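Local atomic coordinates of uncharacterized protein (Bacteroides ovatus, PDB entry 4FS7), a protein that is of unknown function but, as an extracellular leucine-rich repeat protein of the BspA type, probably binds other proteins. Residues D7-N12 with L42-P47; S23-F28 with A65-C70; T74-P79 with S94-I99. All coordinates share one frame; numbering follows the deposited sequence.

Contact 1: D7-N12 with L42-P47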
loop_
_atom_site.group_PDB
_atom_site.type_symbol
_atom_site.label_atom_id
_atom_site.label_comp_id
_atom_site.label_asym_id
_atom_site.label_seq_id
_atom_site.Cartn_x
_atom_site.Cartn_y
_atom_site.Cartn_z
ATOM N N ASP A 7 -3.396 28.070 -35.199
ATOM C CA ASP A 7 -2.049 28.197 -34.665
ATOM C C ASP A 7 -1.485 26.784 -34.414
ATOM O O ASP A 7 -1.453 25.951 -35.349
ATOM C CB ASP A 7 -2.033 29.132 -33.445
ATOM C CG ASP A 7 -2.523 30.546 -33.790
ATOM O OD1 ASP A 7 -2.104 31.067 -34.847
ATOM O OD2 ASP A 7 -3.342 31.139 -33.048
ATOM N N GLU A 8 -1.048 26.495 -33.188
ATOM C CA GLU A 8 -0.384 25.226 -32.907
ATOM C C GLU A 8 -1.335 24.111 -32.467
ATOM O O GLU A 8 -0.887 23.010 -32.187
ATOM C CB GLU A 8 0.707 25.424 -31.840
ATOM C CG GLU A 8 1.810 26.411 -32.228
ATOM C CD GLU A 8 2.637 25.953 -33.434
ATOM O OE1 GLU A 8 2.838 24.725 -33.617
ATOM O OE2 GLU A 8 3.092 26.834 -34.201
ATOM N N ILE A 9 -2.640 24.353 -32.454
ATOM C CA ILE A 9 -3.592 23.467 -31.760
ATOM C C ILE A 9 -4.635 22.915 -32.719
ATOM O O ILE A 9 -5.117 23.642 -33.614
ATOM C CB ILE A 9 -4.288 24.212 -30.614
ATOM C CG1 ILE A 9 -3.210 24.742 -29.648
ATOM C CG2 ILE A 9 -5.285 23.278 -29.853
ATOM C CD1 ILE A 9 -3.725 25.698 -28.613
ATOM N N THR A 10 -4.980 21.640 -32.559
ATOM C CA THR A 10 -6.016 21.010 -33.352
ATOM C C THR A 10 -7.310 20.851 -32.547
ATOM O O THR A 10 -7.268 20.690 -31.322
ATOM C CB THR A 10 -5.587 19.652 -33.978
ATOM O OG1 THR A 10 -5.537 18.621 -32.958
ATOM C CG2 THR A 10 -4.248 19.793 -34.654
ATOM N N TYR A 11 -8.441 20.877 -33.253
ATOM C CA TYR A 11 -9.766 20.920 -32.689
ATOM C C TYR A 11 -10.666 19.929 -33.368
ATOM O O TYR A 11 -10.559 19.705 -34.599
ATOM C CB TYR A 11 -10.381 22.331 -32.803
ATOM C CG TYR A 11 -9.576 23.392 -32.079
ATOM C CD1 TYR A 11 -9.835 23.639 -30.727
ATOM C CD2 TYR A 11 -8.537 24.085 -32.679
ATOM C CE1 TYR A 11 -9.111 24.559 -30.028
ATOM C CE2 TYR A 11 -7.833 25.042 -31.992
ATOM C CZ TYR A 11 -8.086 25.240 -30.627
ATOM O OH TYR A 11 -7.322 26.182 -29.951
ATOM N N ASN A 12 -11.586 19.388 -32.591
ATOM C CA ASN A 12 -12.694 18.601 -33.085
ATOM C C ASN A 12 -14.025 19.243 -32.680
ATOM O O ASN A 12 -14.175 19.707 -31.554
ATOM C CB ASN A 12 -12.685 17.163 -32.552
ATOM C CG ASN A 12 -11.506 16.353 -33.019
ATOM O OD1 ASN A 12 -10.698 16.788 -33.811
ATOM N ND2 ASN A 12 -11.345 15.178 -32.413
ATOM N N LEU A 42 8.351 24.693 -24.548
ATOM C CA LEU A 42 7.273 24.677 -25.485
ATOM C C LEU A 42 5.994 24.895 -24.724
ATOM O O LEU A 42 5.591 24.054 -23.916
ATOM C CB LEU A 42 7.266 23.348 -26.223
ATOM C CG LEU A 42 6.080 23.003 -27.128
ATOM C CD1 LEU A 42 5.793 24.102 -28.175
ATOM C CD2 LEU A 42 6.320 21.642 -27.785
ATOM N N VAL A 43 5.382 26.050 -24.939
ATOM C CA VAL A 43 4.174 26.456 -24.259
ATOM C C VAL A 43 2.959 26.324 -25.179
ATOM O O VAL A 43 2.937 26.855 -26.308
ATOM C CB VAL A 43 4.279 27.923 -23.798
ATOM C CG1 VAL A 43 2.975 28.361 -23.153
ATOM C CG2 VAL A 43 5.471 28.102 -22.849
ATOM N N VAL A 44 1.942 25.623 -24.690
ATOM C CA VAL A 44 0.689 25.454 -25.429
ATOM C C VAL A 44 -0.330 26.375 -24.806
ATOM O O VAL A 44 -0.726 26.211 -23.652
ATOM C CB VAL A 44 0.194 24.016 -25.384
ATOM C CG1 VAL A 44 -1.154 23.835 -26.090
ATOM C CG2 VAL A 44 1.220 23.091 -26.020
ATOM N N ASN A 45 -0.756 27.376 -25.572
ATOM C CA ASN A 45 -1.636 28.391 -25.079
ATOM C C ASN A 45 -3.038 28.199 -25.659
ATOM O O ASN A 45 -3.285 28.593 -26.812
ATOM C CB ASN A 45 -1.053 29.742 -25.449
ATOM C CG ASN A 45 -1.452 30.793 -24.503
ATOM O OD1 ASN A 45 -2.602 30.804 -24.024
ATOM N ND2 ASN A 45 -0.508 31.695 -24.176
ATOM N N ILE A 46 -3.953 27.558 -24.925
ATOM C CA ILE A 46 -5.231 27.204 -25.488
ATOM C C ILE A 46 -6.183 28.411 -25.374
ATOM O O ILE A 46 -6.444 28.888 -24.273
ATOM C CB ILE A 46 -5.867 25.982 -24.767
ATOM C CG1 ILE A 46 -4.960 24.737 -24.878
ATOM C CG2 ILE A 46 -7.276 25.729 -25.273
ATOM C CD1 ILE A 46 -5.366 23.579 -23.973
ATOM N N PRO A 47 -6.731 28.881 -26.501
ATOM C CA PRO A 47 -7.647 30.030 -26.431
ATOM C C PRO A 47 -9.050 29.592 -25.993
ATOM O O PRO A 47 -9.442 28.415 -26.152
ATOM C CB PRO A 47 -7.629 30.538 -27.865
ATOM C CG PRO A 47 -7.478 29.276 -28.691
ATOM C CD PRO A 47 -6.512 28.445 -27.888
#

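Contact 2: S23-F28 with A65-C70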
loop_
_atom_site.group_PDB
_atom_site.type_symbol
_atom_site.label_atom_id
_atom_site.label_comp_id
_atom_site.label_asym_id
_atom_site.label_seq_id
_atom_site.Cartn_x
_atom_site.Cartn_y
_atom_site.Cartn_z
ATOM N N SER A 23 -8.149 18.696 -29.538
ATOM C CA SER A 23 -7.858 17.321 -29.882
ATOM C C SER A 23 -6.377 17.010 -29.987
ATOM O O SER A 23 -6.020 15.835 -30.141
ATOM C CB SER A 23 -8.613 16.923 -31.126
ATOM O OG SER A 23 -8.147 17.674 -32.216
ATOM N N GLY A 24 -5.509 17.989 -29.848
ATOM C CA GLY A 24 -4.084 17.732 -29.954
ATOM C C GLY A 24 -3.312 18.963 -30.361
ATOM O O GLY A 24 -3.839 20.083 -30.377
ATOM N N LEU A 25 -2.052 18.735 -30.706
ATOM C CA LEU A 25 -1.157 19.733 -31.248
ATOM C C LEU A 25 -0.843 19.427 -32.698
ATOM O O LEU A 25 -0.861 18.289 -33.121
ATOM C CB LEU A 25 0.173 19.748 -30.503
ATOM C CG LEU A 25 0.138 20.303 -29.095
ATOM C CD1 LEU A 25 1.493 20.143 -28.429
ATOM C CD2 LEU A 25 -0.286 21.772 -29.126
ATOM N N ARG A 26 -0.570 20.493 -33.436
ATOM C CA ARG A 26 0.035 20.405 -34.746
ATOM C C ARG A 26 1.299 19.532 -34.674
ATOM O O ARG A 26 2.148 19.708 -33.793
ATOM C CB ARG A 26 0.357 21.826 -35.219
ATOM C CG ARG A 26 0.822 21.950 -36.615
ATOM C CD ARG A 26 0.772 23.396 -37.043
ATOM N NE ARG A 26 1.921 24.154 -36.537
ATOM C CZ ARG A 26 2.820 24.794 -37.292
ATOM N NH1 ARG A 26 2.734 24.804 -38.616
ATOM N NH2 ARG A 26 3.823 25.452 -36.708
ATOM N N GLU A 27 1.395 18.594 -35.607
ATOM C CA GLU A 27 2.509 17.660 -35.653
ATOM C C GLU A 27 3.222 17.741 -36.991
ATOM O O GLU A 27 2.581 17.783 -38.042
ATOM C CB GLU A 27 1.996 16.243 -35.430
ATOM C CG GLU A 27 1.407 16.025 -34.033
ATOM C CD GLU A 27 0.913 14.614 -33.832
ATOM O OE1 GLU A 27 -0.152 14.259 -34.394
ATOM O OE2 GLU A 27 1.598 13.857 -33.111
ATOM N N PHE A 28 4.547 17.796 -36.937
ATOM C CA PHE A 28 5.343 17.651 -38.172
ATOM C C PHE A 28 5.672 16.170 -38.412
ATOM O O PHE A 28 6.094 15.445 -37.476
ATOM C CB PHE A 28 6.588 18.536 -38.106
ATOM C CG PHE A 28 6.265 19.997 -37.980
ATOM C CD1 PHE A 28 6.077 20.575 -36.730
ATOM C CD2 PHE A 28 6.095 20.785 -39.108
ATOM C CE1 PHE A 28 5.749 21.909 -36.607
ATOM C CE2 PHE A 28 5.770 22.131 -38.992
ATOM C CZ PHE A 28 5.598 22.691 -37.739
ATOM N N ALA A 65 -7.183 11.639 -24.581
ATOM C CA ALA A 65 -5.811 11.464 -25.036
ATOM C C ALA A 65 -5.279 12.607 -25.913
ATOM O O ALA A 65 -4.364 12.403 -26.695
ATOM C CB ALA A 65 -5.626 10.084 -25.737
ATOM N N ALA A 66 -5.765 13.836 -25.695
ATOM C CA ALA A 66 -5.441 14.900 -26.641
ATOM C C ALA A 66 -3.939 15.171 -26.738
ATOM O O ALA A 66 -3.384 15.311 -27.846
ATOM C CB ALA A 66 -6.191 16.185 -26.252
ATOM N N PHE A 67 -3.259 15.186 -25.588
ATOM C CA PHE A 67 -1.824 15.465 -25.539
ATOM C C PHE A 67 -0.993 14.224 -25.142
ATOM O O PHE A 67 0.166 14.345 -24.753
ATOM C CB PHE A 67 -1.485 16.629 -24.613
ATOM C CG PHE A 67 -2.065 17.935 -25.055
ATOM C CD1 PHE A 67 -1.423 18.721 -25.992
ATOM C CD2 PHE A 67 -3.288 18.344 -24.549
ATOM C CE1 PHE A 67 -2.003 19.927 -26.382
ATOM C CE2 PHE A 67 -3.868 19.499 -24.932
ATOM C CZ PHE A 67 -3.223 20.314 -25.854
ATOM N N GLN A 68 -1.592 13.048 -25.260
ATOM C CA GLN A 68 -0.923 11.802 -24.872
ATOM C C GLN A 68 0.394 11.641 -25.635
ATOM O O GLN A 68 0.429 11.741 -26.883
ATOM C CB GLN A 68 -1.848 10.630 -25.127
ATOM C CG GLN A 68 -1.271 9.279 -24.822
ATOM C CD GLN A 68 -2.262 8.169 -25.087
ATOM O OE1 GLN A 68 -2.783 8.041 -26.191
ATOM N NE2 GLN A 68 -2.517 7.344 -24.080
ATOM N N GLY A 69 1.488 11.447 -24.896
ATOM C CA GLY A 69 2.803 11.248 -25.494
ATOM C C GLY A 69 3.496 12.487 -26.005
ATOM O O GLY A 69 4.498 12.373 -26.694
ATOM N N CYS A 70 2.988 13.666 -25.677
ATOM C CA CYS A 70 3.606 14.926 -26.109
ATOM C C CYS A 70 4.750 15.278 -25.169
ATOM O O CYS A 70 4.649 16.171 -24.340
ATOM C CB CYS A 70 2.566 16.049 -26.162
ATOM S SG CYS A 70 1.266 15.849 -27.416
HETATM O O HOH W 1 -3.962 13.846 -30.155
HETATM O O HOH W 2 -1.055 16.008 -29.795
#

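Contact 3: T74-P79 with S94-I99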
loop_
_atom_site.group_PDB
_atom_site.type_symbol
_atom_site.label_atom_id
_atom_site.label_comp_id
_atom_site.label_asym_id
_atom_site.label_seq_id
_atom_site.Cartn_x
_atom_site.Cartn_y
_atom_site.Cartn_z
ATOM N N THR A 74 6.209 21.837 -22.227
ATOM C CA THR A 74 6.618 22.197 -20.890
ATOM C C THR A 74 5.548 22.927 -20.082
ATOM O O THR A 74 5.590 22.910 -18.862
ATOM C CB THR A 74 7.918 22.990 -20.883
ATOM O OG1 THR A 74 7.720 24.266 -21.498
ATOM C CG2 THR A 74 9.052 22.177 -21.605
ATOM N N GLU A 75 4.618 23.586 -20.765
ATOM C CA GLU A 75 3.551 24.339 -20.108
ATOM C C GLU A 75 2.289 24.271 -20.966
ATOM O O GLU A 75 2.387 24.439 -22.196
ATOM C CB GLU A 75 3.954 25.799 -19.934
ATOM C CG GLU A 75 2.812 26.670 -19.421
ATOM C CD GLU A 75 3.217 28.093 -19.014
ATOM O OE1 GLU A 75 4.358 28.519 -19.301
ATOM O OE2 GLU A 75 2.348 28.783 -18.430
ATOM N N ILE A 76 1.132 24.051 -20.324
ATOM C CA ILE A 76 -0.158 24.179 -20.994
ATOM C C ILE A 76 -0.991 25.163 -20.192
ATOM O O ILE A 76 -1.086 25.073 -18.966
ATOM C CB ILE A 76 -0.878 22.802 -21.076
ATOM C CG1 ILE A 76 -0.025 21.781 -21.857
ATOM C CG2 ILE A 76 -2.288 22.956 -21.661
ATOM C CD1 ILE A 76 -0.513 20.362 -21.868
ATOM N N LYS A 77 -1.527 26.144 -20.908
ATOM C CA LYS A 77 -2.410 27.159 -20.363
ATOM C C LYS A 77 -3.832 26.832 -20.804
ATOM O O LYS A 77 -4.127 26.822 -22.009
ATOM C CB LYS A 77 -1.978 28.542 -20.861
ATOM C CG LYS A 77 -0.518 28.918 -20.533
ATOM C CD LYS A 77 -0.183 30.308 -21.027
ATOM C CE LYS A 77 0.853 30.982 -20.171
ATOM N NZ LYS A 77 0.768 32.471 -20.287
ATOM N N ILE A 78 -4.707 26.578 -19.848
ATOM C CA ILE A 78 -6.059 26.164 -20.119
ATOM C C ILE A 78 -7.030 27.291 -19.757
ATOM O O ILE A 78 -7.007 27.766 -18.638
ATOM C CB ILE A 78 -6.432 24.877 -19.338
ATOM C CG1 ILE A 78 -5.436 23.746 -19.599
ATOM C CG2 ILE A 78 -7.841 24.439 -19.686
ATOM C CD1 ILE A 78 -5.762 22.366 -18.939
ATOM N N PRO A 79 -7.876 27.737 -20.698
ATOM C CA PRO A 79 -8.766 28.845 -20.408
ATOM C C PRO A 79 -9.941 28.419 -19.521
ATOM O O PRO A 79 -10.268 27.243 -19.423
ATOM C CB PRO A 79 -9.263 29.253 -21.805
ATOM C CG PRO A 79 -9.281 27.961 -22.557
ATOM C CD PRO A 79 -8.058 27.228 -22.060
ATOM N N SER A 94 6.051 13.979 -20.385
ATOM C CA SER A 94 7.141 13.853 -19.406
ATOM C C SER A 94 7.988 15.071 -19.169
ATOM O O SER A 94 8.789 15.064 -18.241
ATOM C CB SER A 94 8.024 12.647 -19.689
ATOM O OG SER A 94 8.266 12.537 -21.046
ATOM N N LYS A 95 7.807 16.132 -19.966
ATOM C CA LYS A 95 8.455 17.400 -19.706
ATOM C C LYS A 95 7.488 18.474 -19.199
ATOM O O LYS A 95 7.915 19.580 -18.900
ATOM C CB LYS A 95 9.216 17.829 -20.955
ATOM C CG LYS A 95 10.325 16.800 -21.295
ATOM C CD LYS A 95 11.247 17.256 -22.416
ATOM C CE LYS A 95 11.956 18.542 -22.093
ATOM N NZ LYS A 95 13.057 18.751 -23.078
ATOM N N LEU A 96 6.215 18.118 -19.018
ATOM C CA LEU A 96 5.212 19.085 -18.585
ATOM C C LEU A 96 5.514 19.535 -17.139
ATOM O O LEU A 96 5.536 18.690 -16.240
ATOM C CB LEU A 96 3.796 18.489 -18.680
ATOM C CG LEU A 96 2.616 19.363 -18.250
ATOM C CD1 LEU A 96 2.477 20.590 -19.209
ATOM C CD2 LEU A 96 1.314 18.545 -18.192
ATOM N N GLU A 97 5.692 20.848 -16.924
ATOM C CA GLU A 97 6.048 21.412 -15.628
ATOM C C GLU A 97 4.967 22.331 -15.056
ATOM O O GLU A 97 4.821 22.428 -13.860
ATOM C CB GLU A 97 7.350 22.204 -15.710
ATOM C CG GLU A 97 8.578 21.386 -16.078
ATOM C CD GLU A 97 9.834 22.255 -16.211
ATOM O OE1 GLU A 97 9.923 23.253 -15.497
ATOM O OE2 GLU A 97 10.725 21.960 -17.041
ATOM N N ILE A 98 4.219 22.987 -15.942
ATOM C CA ILE A 98 3.286 24.062 -15.606
ATOM C C ILE A 98 1.910 23.755 -16.243
ATOM O O ILE A 98 1.828 23.697 -17.485
ATOM C CB ILE A 98 3.786 25.443 -16.177
ATOM C CG1 ILE A 98 5.103 25.865 -15.544
ATOM C CG2 ILE A 98 2.727 26.541 -15.960
ATOM C CD1 ILE A 98 5.143 25.546 -14.088
ATOM N N ILE A 99 0.848 23.587 -15.443
ATOM C CA ILE A 99 -0.523 23.428 -15.982
ATOM C C ILE A 99 -1.507 23.875 -14.936
ATOM O O ILE A 99 -1.255 23.728 -13.742
ATOM C CB ILE A 99 -0.816 21.967 -16.403
ATOM C CG1 ILE A 99 -2.053 21.922 -17.315
ATOM C CG2 ILE A 99 -0.903 21.032 -15.190
ATOM C CD1 ILE A 99 -2.249 20.567 -18.063
#

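Contact 1: D7-N12 with L42-P47
Residues 9-12 begin a strand that is antiparallel to its partners 4-6 and 19-25, whereas 42-45 is an edge strand of a separate three-stranded parallel sheet. The backbones of 7-12 and 42-47 do not pair: the closest alpha carbons, those of Ile9 and Ile46, stay 7.5 Å apart, and no hydrogen bond links the segments; side chains of the first reach both side chains and backbone of the second. Ile9 carries the contact. Its CG1 stands anti to the carbonyl carbon (chi1 -58°) and the chain continues extended to CD1, so that a single methyl is pushed out toward the second segment. Ile9 CD1 sits 3.4 Å from Asn45 O, beside the peptide that leads into Ile46, and 3.8 Å from Ile46 CA. Around Ile9 CD1 gather Val44 CG1 at 4.1 Å, Ile46 CG1 at 4.0 Å and Pro47 CD, all within reach of the methyl that ends the long CG1-CD1 arm. Tyr11, two residues further along the strand, works differently. Its ring reaches out until the hydroxyl meets the proline ring tip to tip: Tyr11 OH lies 3.2 Å from Pro47 CD and 3.3 Å from Pro47 CG. Pro47 suits the place because it offers aliphatic ring carbons to both Ile9 and Tyr11. Beyond the pair, Val22 touches both Ile9 and Ile46, Val59 touches both Tyr11 and Ile46, and the ring of Phe4 meets that of Tyr11. This apolar packing of a mixed N-terminal sheet against the first parallel strand is consistent with a cap on the end of a leucine-rich repeat solenoid.

Contact 2: S23-F28 with A65-C70
Leu25 leaves the end of strand 19-25 with CG anti to its own carbonyl carbon (chi1 -71°), which brings the side chain from CB up to the edge of the Phe67 ring, the two side chains crossing at about a right angle. Leu25 CG makes the closest approach, 3.5 Å from Phe67 CE1 and near the plane of the ring. From there the two methyls part. Leu25 CD2 lies in the ring plane, 3.7 Å from Phe67 CE1, while Leu25 CD1 stays 4.1 Å from Phe67 CE1 and approaches Cys70 SG, at 4.4 Å. A forked side chain can thus meet the ring edge and the sulfur together, and Val44 of strand 42-45 touches both Leu25 and Phe67. One residue earlier, Gly24 brings its bare CA to 3.3 Å from Ala66 O in a CA-H...O contact; a beta carbon on Gly24 would be crowded both by that oxygen and by the carbonyl of Ser23. Ser23 and Gly24 together face Thr10 as a classic beta bulge, and Ser23 OG is hydrogen-bonded to Thr10 OG1 and Asn12 OD1. The small Ala66, in the type I turn 65-68, lets its CB rest 3.8 Å from Ser23 C. One water lies between Ser23 O and Ala66 O, and a second accepts from Leu25 N and donates to Ala66 O. The chemistry implies a seam of two kinds: an apolar half built by leucine, phenylalanine and cysteine, and a hydrated backbone half in which water joins the strand to the turn where no direct hydrogen bond crosses.

Contact 3: T74-P79 with S94-I99
Thr74 O is the polar centre of the contact, gripped by two successive amides of the other segment. Glu97 N donates to Thr74 O over 2.8 Å along a nearly straight N-H (166°), yet approaches from above the carbonyl plane; Ile98 N, 3.2 Å from Thr74 O, lies in that plane and makes a more bent bond. The next link runs the other way: Ile76 N donates to Ile98 O over 2.9 Å, nearly along the C=O axis. These bonds set Glu75 opposite Ile98 in a parallel bridge, and Glu75 CA adds a CA-H...O contact to Ile98 O. On the outer face the two side chains of that bridge lie side by side. Glu75, with CG anti to the backbone N (chi1 172°) and an extended chain, runs its two methylenes and carboxylate past the branched Ile98, bringing OE2 to 3.4 Å from Ile98 CG2. An alanine in place of this glutamate would probably leave Ile98 less covered, since CG and the carboxylate that flank its CB and CG2 would be gone. The opposite face is aliphatic. Ile76 CG1 meets Leu96 CD1 at 3.8 Å where their side chains cross at about a right angle, while Ile99 CD1 lies 4.0 Å from Ile76 CB and also meets Ile78 CD1. Further out, Phe90 touches Ile76 and Ile99, and Asn100 ND2 bonds Ile78 O. On the other edge of 74-77, backbone bonds to Leu42, Val44 and Ile46 hold the strand. Chemically, this step of the leucine-rich repeat coil divides its labour: backbone amides carry the stacking of successive strands, isoleucine and leucine fill the interior, and a long charged chain with an aliphatic stem suits the face open to solvent.

How the contacts relate
From the N terminus, strand 9-13 enters contact 1 and strand 19-25, its antiparallel neighbour, enters contact 2. The chain then reaches 42-47, closing the loop of contact 1, and only later 65-70, closing that of contact 2, so the two loops cross. Contact 3 follows both in series and closes a short loop, from 74-79 to 94-99. Contacts 1 and 2 meet where Thr10 pairs with Ser23 and Gly24; contacts 1 and 3 share the parallel sheet in which 42-45 lies beside 73-77. Phe67 packing on Ile76 joins contacts 2 and 3. Together they tie the N-terminal mixed sheet to the first coils of the solenoid.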